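Ancylostoma secreted protein 2 (Necator americanus, PDB 4NUO) binds a divalent metal ion, zinc or copper, as a secreted hookworm protein of the CAP superfamily, and probably acts at the interface with the host. Local coordinates at residues H148-V153 / A180-G185; M64-Y69 / K205-A210; K129-N134 / R144-Y149. All coordinates share one frame; numbering follows the deposited sequence.

In the fold
All three contacts belong to one CAP-type alpha-beta-alpha fold. Interactions 1 and 3 share His148 and Tyr149 on helix 147-152, and their centres are 10 Å apart. Interaction 3 ties its start back to the loop after helix 111-129. Interaction 1 ties its next residues to the loop after strand 171-178. Asn182 of interaction 1 reaches Gly147 of interaction 3, and the His148 in their shared stretch binds the zinc ion. Interaction 2 joins strand 64-69 to the last residues, about 16 Å from interaction 1 and 21 Å from interaction 3, centre to centre, and encloses both in sequence. Met64 CE and Met67 CE pack on Val153 O and Met152 O, so the metal-binding helix meets all three contacts.

Interaction 1: residues H148-V153 / A180-G185; sequences HYTQMV and AGNMMG. With ZN (zinc ion), chain B.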
loop_
_atom_site.group_PDB
_atom_site.type_symbol
_atom_site.label_atom_id
_atom_site.label_comp_id
_atom_site.label_asym_id
_atom_site.label_seq_id
_atom_site.Cartn_x
_atom_site.Cartn_y
_atom_site.Cartn_z
ATOM N N HIS A 148 4.679 -3.789 5.294
ATOM C CA HIS A 148 4.192 -2.615 4.581
ATOM C C HIS A 148 4.124 -2.913 3.096
ATOM O O HIS A 148 3.104 -2.635 2.444
ATOM C CB HIS A 148 5.083 -1.411 4.840
ATOM C CG HIS A 148 5.102 -0.983 6.272
ATOM N ND1 HIS A 148 6.099 -0.198 6.791
ATOM C CD2 HIS A 148 4.226 -1.214 7.277
ATOM C CE1 HIS A 148 5.852 0.028 8.076
ATOM N NE2 HIS A 148 4.727 -0.577 8.387
ATOM N N TYR A 149 5.190 -3.508 2.570
ATOM C CA TYR A 149 5.167 -3.993 1.193
ATOM C C TYR A 149 4.015 -4.966 0.916
ATOM O O TYR A 149 3.293 -4.809 -0.063
ATOM C CB TYR A 149 6.493 -4.664 0.811
ATOM C CG TYR A 149 6.364 -5.475 -0.455
ATOM C CD1 TYR A 149 6.346 -4.855 -1.698
ATOM C CD2 TYR A 149 6.223 -6.862 -0.411
ATOM C CE1 TYR A 149 6.217 -5.594 -2.870
ATOM C CE2 TYR A 149 6.088 -7.604 -1.579
ATOM C CZ TYR A 149 6.092 -6.963 -2.802
ATOM O OH TYR A 149 5.950 -7.688 -3.971
ATOM N N THR A 150 3.866 -5.989 1.746
ATOM C CA THR A 150 2.853 -7.008 1.478
ATOM C C THR A 150 1.449 -6.425 1.476
ATOM O O THR A 150 0.608 -6.837 0.690
ATOM C CB THR A 150 2.965 -8.234 2.425
ATOM O OG1 THR A 150 2.765 -7.828 3.783
ATOM C CG2 THR A 150 4.332 -8.875 2.294
ATOM N N GLN A 151 1.202 -5.434 2.324
ATOM C CA GLN A 151 -0.088 -4.758 2.305
ATOM C C GLN A 151 -0.283 -3.926 1.031
ATOM O O GLN A 151 -1.395 -3.869 0.488
ATOM C CB GLN A 151 -0.272 -3.884 3.558
ATOM C CG GLN A 151 -1.556 -3.065 3.543
ATOM C CD GLN A 151 -2.821 -3.923 3.593
ATOM O OE1 GLN A 151 -3.315 -4.260 4.675
ATOM N NE2 GLN A 151 -3.361 -4.268 2.419
ATOM N N MET A 152 0.783 -3.285 0.550
ATOM C CA MET A 152 0.689 -2.504 -0.684
ATOM C C MET A 152 0.306 -3.358 -1.879
ATOM O O MET A 152 -0.419 -2.896 -2.762
ATOM C CB MET A 152 2.003 -1.778 -1.005
ATOM C CG MET A 152 2.256 -0.547 -0.177
ATOM S SD MET A 152 3.695 0.341 -0.786
ATOM C CE MET A 152 2.993 1.067 -2.250
ATOM N N VAL A 153 0.789 -4.597 -1.919
ATOM C CA VAL A 153 0.545 -5.451 -3.081
ATOM C C VAL A 153 -0.417 -6.600 -2.779
ATOM O O VAL A 153 -0.505 -7.570 -3.539
ATOM C CB VAL A 153 1.865 -5.997 -3.691
ATOM C CG1 VAL A 153 2.771 -4.839 -4.105
ATOM C CG2 VAL A 153 2.585 -6.924 -2.696
ATOM N N ALA A 180 -8.648 -5.324 4.682
ATOM C CA ALA A 180 -7.323 -5.469 5.284
ATOM C C ALA A 180 -6.530 -6.598 4.632
ATOM O O ALA A 180 -7.066 -7.671 4.348
ATOM C CB ALA A 180 -7.443 -5.720 6.775
ATOM N N GLY A 181 -5.246 -6.358 4.398
ATOM C CA GLY A 181 -4.374 -7.404 3.913
ATOM C C GLY A 181 -3.656 -8.019 5.097
ATOM O O GLY A 181 -4.106 -7.879 6.246
ATOM N N ASN A 182 -2.556 -8.710 4.820
ATOM C CA ASN A 182 -1.726 -9.289 5.870
ATOM C C ASN A 182 -2.475 -10.266 6.774
ATOM O O ASN A 182 -2.258 -10.311 7.990
ATOM C CB ASN A 182 -0.993 -8.192 6.662
ATOM C CG ASN A 182 0.100 -7.517 5.835
ATOM O OD1 ASN A 182 0.359 -7.918 4.696
ATOM N ND2 ASN A 182 0.741 -6.494 6.399
ATOM N N MET A 183 -3.348 -11.059 6.162
ATOM C CA MET A 183 -4.029 -12.133 6.877
ATOM C C MET A 183 -3.096 -13.335 6.952
ATOM O O MET A 183 -2.670 -13.859 5.920
ATOM C CB MET A 183 -5.337 -12.514 6.174
ATOM C CG MET A 183 -6.369 -11.374 6.102
ATOM S SD MET A 183 -6.536 -10.507 7.681
ATOM C CE MET A 183 -8.193 -9.831 7.573
ATOM N N MET A 184 -2.767 -13.771 8.170
ATOM C CA MET A 184 -1.803 -14.863 8.343
ATOM C C MET A 184 -2.270 -16.144 7.653
ATOM O O MET A 184 -3.440 -16.521 7.758
ATOM C CB MET A 184 -1.532 -15.135 9.829
ATOM C CG MET A 184 -0.974 -13.943 10.589
ATOM S SD MET A 184 0.538 -13.279 9.846
ATOM C CE MET A 184 1.616 -14.695 9.970
ATOM N N GLY A 185 -1.358 -16.785 6.923
ATOM C CA GLY A 185 -1.650 -18.044 6.258
ATOM C C GLY A 185 -2.261 -17.915 4.874
ATOM O O GLY A 185 -2.468 -18.924 4.198
HETATM ZN ZN ZN B . 4.020 -1.362 10.455
HETATM O O HOH W 1 5.691 -0.030 11.713
HETATM O O HOH W 2 4.691 -3.789 10.642
#
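Thr150 and Asn182 meet because Thr150 turns OG1 between its backbone N and carbonyl carbon (chi1 62°), toward the loop. Gln151 reaches the same loop differently. Its CG is anti to the backbone N (chi1 175°), and a bend at chi2 then carries the amide to Gly181. Thr150 OG1 donates a short hydrogen bond of 2.6 Å to Asn182 OD1. The hydroxyl approaches somewhat out of the amide plane, and the two side chains cross at about a right angle. Asn182 ND2 bonds to Gly147 O, so the amide is held at both its oxygen and its nitrogen and its rotation is fixed. Thr150 and Gly147 belong to helix 147-152 of the CAP alpha-beta-alpha fold. The loop that follows strand 171-178 is thereby fastened to the first turn of this helix. Gly181 N donates to Gln151 OE1 at 2.9 Å, on an in-plane lone pair, with an angle of 149° at the hydrogen. The Gln151 amide also lies close against the glycine, with NE2 3.6 Å from Gly181 CA. Gln151 NE2 is satisfied by Thr157 OG1, so both ends of this buried amide are used. Just before these residues on the helix, His148 NE2 binds the zinc ion at 2.3 Å. His88 and two waters, each 2.5 Å from the zinc, are its other ligands.

Interaction 2: residues M64-Y69 / K205-A210; sequences MKTMAY and KGLCSA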
loop_
_atom_site.group_PDB
_atom_site.type_symbol
_atom_site.label_atom_id
_atom_site.label_comp_id
_atom_site.label_asym_id
_atom_site.label_seq_id
_atom_site.Cartn_x
_atom_site.Cartn_y
_atom_site.Cartn_z
ATOM N N MET A 64 -3.863 -9.356 -10.067
ATOM C CA MET A 64 -3.587 -8.239 -9.173
ATOM C C MET A 64 -4.674 -7.181 -9.367
ATOM O O MET A 64 -4.882 -6.691 -10.475
ATOM C CB MET A 64 -2.207 -7.655 -9.463
ATOM C CG MET A 64 -1.850 -6.473 -8.572
ATOM S SD MET A 64 -1.637 -6.899 -6.824
ATOM C CE MET A 64 -0.179 -7.944 -6.914
ATOM N N LYS A 65 -5.386 -6.837 -8.302
ATOM C CA LYS A 65 -6.535 -5.954 -8.461
ATOM C C LYS A 65 -6.159 -4.477 -8.459
ATOM O O LYS A 65 -5.213 -4.059 -7.776
ATOM C CB LYS A 65 -7.602 -6.265 -7.423
ATOM C CG LYS A 65 -8.207 -7.662 -7.644
ATOM C CD LYS A 65 -9.289 -7.973 -6.631
ATOM C CE LYS A 65 -10.000 -9.271 -6.977
ATOM N NZ LYS A 65 -11.181 -9.431 -6.088
ATOM N N THR A 66 -6.880 -3.699 -9.262
ATOM C CA THR A 66 -6.714 -2.249 -9.279
ATOM C C THR A 66 -7.257 -1.640 -7.988
ATOM O O THR A 66 -8.333 -2.028 -7.505
ATOM C CB THR A 66 -7.449 -1.605 -10.482
ATOM O OG1 THR A 66 -7.051 -2.253 -11.697
ATOM C CG2 THR A 66 -7.125 -0.118 -10.565
ATOM N N MET A 67 -6.519 -0.689 -7.419
ATOM C CA MET A 67 -7.001 0.041 -6.254
ATOM C C MET A 67 -7.770 1.286 -6.654
ATOM O O MET A 67 -7.488 1.914 -7.692
ATOM C CB MET A 67 -5.843 0.438 -5.336
ATOM C CG MET A 67 -5.169 -0.734 -4.627
ATOM S SD MET A 67 -3.932 -0.089 -3.491
ATOM C CE MET A 67 -3.775 -1.410 -2.294
ATOM N N ALA A 68 -8.752 1.635 -5.825
ATOM C CA ALA A 68 -9.466 2.898 -5.941
ATOM C C ALA A 68 -9.249 3.726 -4.671
ATOM O O ALA A 68 -9.012 3.175 -3.583
ATOM C CB ALA A 68 -10.945 2.651 -6.177
ATOM N N TYR A 69 -9.307 5.049 -4.790
ATOM C CA TYR A 69 -9.186 5.867 -3.592
ATOM C C TYR A 69 -10.527 5.914 -2.863
ATOM O O TYR A 69 -11.587 5.981 -3.492
ATOM C CB TYR A 69 -8.681 7.268 -3.917
ATOM C CG TYR A 69 -8.074 7.937 -2.723
ATOM C CD1 TYR A 69 -6.751 7.706 -2.381
ATOM C CD2 TYR A 69 -8.832 8.778 -1.913
ATOM C CE1 TYR A 69 -6.189 8.291 -1.267
ATOM C CE2 TYR A 69 -8.279 9.374 -0.794
ATOM C CZ TYR A 69 -6.952 9.125 -0.477
ATOM O OH TYR A 69 -6.391 9.710 0.632
ATOM N N LYS A 205 -0.238 -4.113 -18.430
ATOM C CA LYS A 205 -0.358 -3.441 -17.128
ATOM C C LYS A 205 -0.458 -4.454 -15.990
ATOM O O LYS A 205 0.187 -4.292 -14.949
ATOM C CB LYS A 205 -1.580 -2.516 -17.082
ATOM C CD LYS A 205 -1.099 -0.458 -15.680
ATOM N N GLY A 206 -1.277 -5.484 -16.175
ATOM C CA GLY A 206 -1.407 -6.540 -15.176
ATOM C C GLY A 206 -2.369 -6.260 -14.031
ATOM O O GLY A 206 -2.388 -7.001 -13.032
ATOM N N LEU A 207 -3.154 -5.190 -14.161
ATOM C CA LEU A 207 -4.117 -4.792 -13.136
ATOM C C LEU A 207 -5.553 -5.148 -13.529
ATOM O O LEU A 207 -6.025 -4.759 -14.604
ATOM C CB LEU A 207 -4.023 -3.285 -12.885
ATOM C CG LEU A 207 -3.187 -2.735 -11.720
ATOM C CD1 LEU A 207 -2.255 -3.754 -11.067
ATOM C CD2 LEU A 207 -2.453 -1.464 -12.108
ATOM N N CYS A 208 -6.253 -5.853 -12.643
ATOM C CA CYS A 208 -7.638 -6.267 -12.898
ATOM C C CYS A 208 -8.632 -5.251 -12.376
ATOM O O CYS A 208 -8.593 -4.891 -11.200
ATOM C CB CYS A 208 -7.938 -7.587 -12.197
ATOM S SG CYS A 208 -6.813 -8.864 -12.655
ATOM N N SER A 209 -9.552 -4.821 -13.236
ATOM C CA SER A 209 -10.635 -3.956 -12.791
ATOM C C SER A 209 -11.889 -4.778 -12.519
ATOM O O SER A 209 -12.027 -5.904 -13.005
ATOM C CB SER A 209 -10.910 -2.873 -13.829
ATOM O OG SER A 209 -9.782 -2.020 -13.931
ATOM N N ALA A 210 -12.793 -4.214 -11.725
ATOM C CA ALA A 210 -13.999 -4.916 -11.303
ATOM C C ALA A 210 -14.851 -5.401 -12.481
ATOM O O ALA A 210 -15.250 -6.574 -12.531
ATOM C CB ALA A 210 -14.814 -4.035 -10.373
ATOM O OXT ALA A 210 -15.106 -4.569 -13.455
HETATM O O HOH W 3 -2.675 -9.736 -13.037
#
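Met64 lies beside Leu207, both side chains pointing the same way, with Met64 CG 3.7 Å from Leu207 CD1. The methionine chain then bends away to pack on helix 28-46. Met64 O accepts a nearly straight hydrogen bond of 2.7 Å from Cys208 N, with an angle of 170° at the hydrogen. A water accepts from Met64 N at 3.2 Å and donates to Gly206 O at 2.8 Å, so it bridges the two backbones. Lys65 pairs with Cys208 in parallel register, CA to CA 4.6 Å, and both side chains lie on one face of the sheet. The lysine chain runs out extended to a salt bridge with Glu156. Thr66 N donates to Cys208 O at 2.8 Å. Thus Cys208 uses its N and O on the residues before and after Lys65. Thr66 OG1 sits against the flank of Leu207, 3.4 Å from Leu207 CB, and its side chain crosses the leucine at about a right angle. Cys208 is also joined to Cys198 by a disulfide. This is the bonding pattern of a parallel beta bridge, here placing the cysteine-rich C-terminal tail as a short, weakly bonded edge strand on the mixed sheet of the CAP domain.

Interaction 3: residues K129-N134 / R144-Y149; sequences KGVGQN and RGVGHY. With ZN (zinc ion), chain B.
Arg144 and Lys129 each reach a backbone carbonyl of the opposite segment. The Arg144 chain bends at chi3 (43°), which turns its guanidinium back toward the 129-134 loop. Arg144 NH1 donates to Gly130 O at 2.8 Å. The oxygen lies near the guanidinium plane, at its edge, but seen from the carbonyl the donor stands well above the plane, 41° out of it, and not on a lone pair. The placement of Arg144 NH2 is doubtful, because it crowds a backbone oxygen in the model. Lys129 runs the other way. Its chain is extended beyond CG and lies along Gly145, with Lys129 CD 3.2 Å from Gly145 O. It ends in a hydrogen bond of 2.8 Å from Lys129 NZ to Gly145 O.

Apolar contacts accompany these bonds. Val146 CG1 touches Lys129 CB at 3.8 Å and approaches Val131 CG2 at 4.2 Å. Val131 CG2 also reaches the Tyr149 ring obliquely, 3.9 Å from CE2. Leu126 packs on both Val131 and Tyr149, and Leu141 on both valines, so helices 111-129 and 139-142 help enclose the patch.

The backbone makes the turns. Gly130 and Gly145 each leave a helix with positive phi, and Val146 then takes the N-cap position of helix 147-152. Asp52 holds the 129-134 loop from outside by accepting from Val131 N and Gly132 N.

The two basic side chains therefore each serve a carbonyl just past a helix end. Their positive charge probably strengthens the bonds to these carbonyl oxygens. Both side chains are exposed. The exchange is reciprocal, each segment giving one cationic donor and one carbonyl acceptor, and it links the two loops that flank helix 139-142, next to the start of the metal-binding helix.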
loop_
_atom_site.group_PDB
_atom_site.type_symbol
_atom_site.label_atom_id
_atom_site.label_comp_id
_atom_site.label_asym_id
_atom_site.label_seq_id
_atom_site.Cartn_x
_atom_site.Cartn_y
_atom_site.Cartn_z
ATOM N N LYS A 129 14.678 -6.109 2.005
ATOM C CA LYS A 129 14.631 -7.250 2.915
ATOM C C LYS A 129 14.403 -8.559 2.178
ATOM O O LYS A 129 14.794 -9.629 2.653
ATOM C CB LYS A 129 13.556 -7.054 3.985
ATOM C CG LYS A 129 13.834 -5.860 4.889
ATOM C CD LYS A 129 12.711 -5.615 5.877
ATOM C CE LYS A 129 13.032 -4.402 6.748
ATOM N NZ LYS A 129 11.836 -3.824 7.430
ATOM N N GLY A 130 13.765 -8.475 1.018
ATOM C CA GLY A 130 13.468 -9.667 0.241
ATOM C C GLY A 130 12.188 -10.336 0.703
ATOM O O GLY A 130 11.840 -10.296 1.889
ATOM N N VAL A 131 11.471 -10.951 -0.232
ATOM C CA VAL A 131 10.298 -11.727 0.134
ATOM C C VAL A 131 10.471 -13.162 -0.340
ATOM O O VAL A 131 10.311 -14.105 0.441
ATOM C CB VAL A 131 8.992 -11.110 -0.424
ATOM C CG1 VAL A 131 7.820 -12.066 -0.229
ATOM C CG2 VAL A 131 8.699 -9.789 0.271
ATOM N N GLY A 132 10.812 -13.323 -1.613
ATOM C CA GLY A 132 10.971 -14.649 -2.193
ATOM C C GLY A 132 9.744 -15.147 -2.946
ATOM O O GLY A 132 8.744 -14.435 -3.065
ATOM N N GLN A 133 9.804 -16.383 -3.433
ATOM C CA GLN A 133 8.783 -16.887 -4.348
ATOM C C GLN A 133 7.596 -17.547 -3.638
ATOM O O GLN A 133 6.559 -17.815 -4.261
ATOM C CB GLN A 133 9.420 -17.838 -5.366
ATOM C CG GLN A 133 10.588 -17.216 -6.145
ATOM C CD GLN A 133 10.143 -16.294 -7.281
ATOM O OE1 GLN A 133 9.216 -16.610 -8.035
ATOM N NE2 GLN A 133 10.821 -15.154 -7.417
ATOM N N ASN A 134 7.741 -17.804 -2.343
ATOM C CA ASN A 134 6.621 -18.297 -1.539
ATOM C C ASN A 134 5.862 -17.103 -0.997
ATOM O O ASN A 134 6.377 -16.374 -0.146
ATOM C CB ASN A 134 7.113 -19.184 -0.383
ATOM C CG ASN A 134 5.977 -19.791 0.427
ATOM O OD1 ASN A 134 4.798 -19.521 0.189
ATOM N ND2 ASN A 134 6.333 -20.659 1.376
ATOM N N ARG A 144 9.551 -10.856 9.371
ATOM C CA ARG A 144 10.745 -10.305 8.729
ATOM C C ARG A 144 10.646 -8.809 8.444
ATOM O O ARG A 144 11.625 -8.194 8.018
ATOM C CB ARG A 144 11.093 -11.081 7.454
ATOM C CG ARG A 144 11.464 -12.530 7.730
ATOM C CD ARG A 144 12.010 -13.243 6.497
ATOM N NE ARG A 144 12.934 -12.380 5.776
ATOM C CZ ARG A 144 12.690 -11.896 4.563
ATOM N NH1 ARG A 144 11.576 -12.237 3.930
ATOM N NH2 ARG A 144 13.567 -11.093 3.978
ATOM N N GLY A 145 9.475 -8.224 8.683
ATOM C CA GLY A 145 9.310 -6.786 8.543
ATOM C C GLY A 145 9.103 -6.346 7.106
ATOM O O GLY A 145 9.607 -5.302 6.685
ATOM N N VAL A 146 8.364 -7.150 6.351
ATOM C CA VAL A 146 8.016 -6.805 4.977
ATOM C C VAL A 146 6.530 -6.483 4.862
ATOM O O VAL A 146 5.974 -6.449 3.755
ATOM C CB VAL A 146 8.354 -7.952 4.018
ATOM C CG1 VAL A 146 9.863 -8.109 3.897
ATOM C CG2 VAL A 146 7.703 -9.241 4.491
ATOM N N GLY A 147 5.903 -6.224 6.007
ATOM C CA GLY A 147 4.459 -6.087 6.090
ATOM C C GLY A 147 3.867 -4.829 5.478
ATOM O O GLY A 147 2.668 -4.791 5.190
ATOM N N HIS A 148 4.679 -3.789 5.294
ATOM C CA HIS A 148 4.192 -2.615 4.581
ATOM C C HIS A 148 4.124 -2.913 3.096
ATOM O O HIS A 148 3.104 -2.635 2.444
ATOM C CB HIS A 148 5.083 -1.411 4.840
ATOM C CG HIS A 148 5.102 -0.983 6.272
ATOM N ND1 HIS A 148 6.099 -0.198 6.791
ATOM C CD2 HIS A 148 4.226 -1.214 7.277
ATOM C CE1 HIS A 148 5.852 0.028 8.076
ATOM N NE2 HIS A 148 4.727 -0.577 8.387
ATOM N N TYR A 149 5.190 -3.508 2.570
ATOM C CA TYR A 149 5.167 -3.993 1.193
ATOM C C TYR A 149 4.015 -4.966 0.916
ATOM O O TYR A 149 3.293 -4.809 -0.063
ATOM C CB TYR A 149 6.493 -4.664 0.811
ATOM C CG TYR A 149 6.364 -5.475 -0.455
ATOM C CD1 TYR A 149 6.346 -4.855 -1.698
ATOM C CD2 TYR A 149 6.223 -6.862 -0.411
ATOM C CE1 TYR A 149 6.217 -5.594 -2.870
ATOM C CE2 TYR A 149 6.088 -7.604 -1.579
ATOM C CZ TYR A 149 6.092 -6.963 -2.802
ATOM O OH TYR A 149 5.950 -7.688 -3.971
HETATM ZN ZN ZN B . 4.020 -1.362 10.455
HETATM O O HOH W 1 5.691 -0.030 11.713
HETATM O O HOH W 2 4.691 -3.789 10.642
#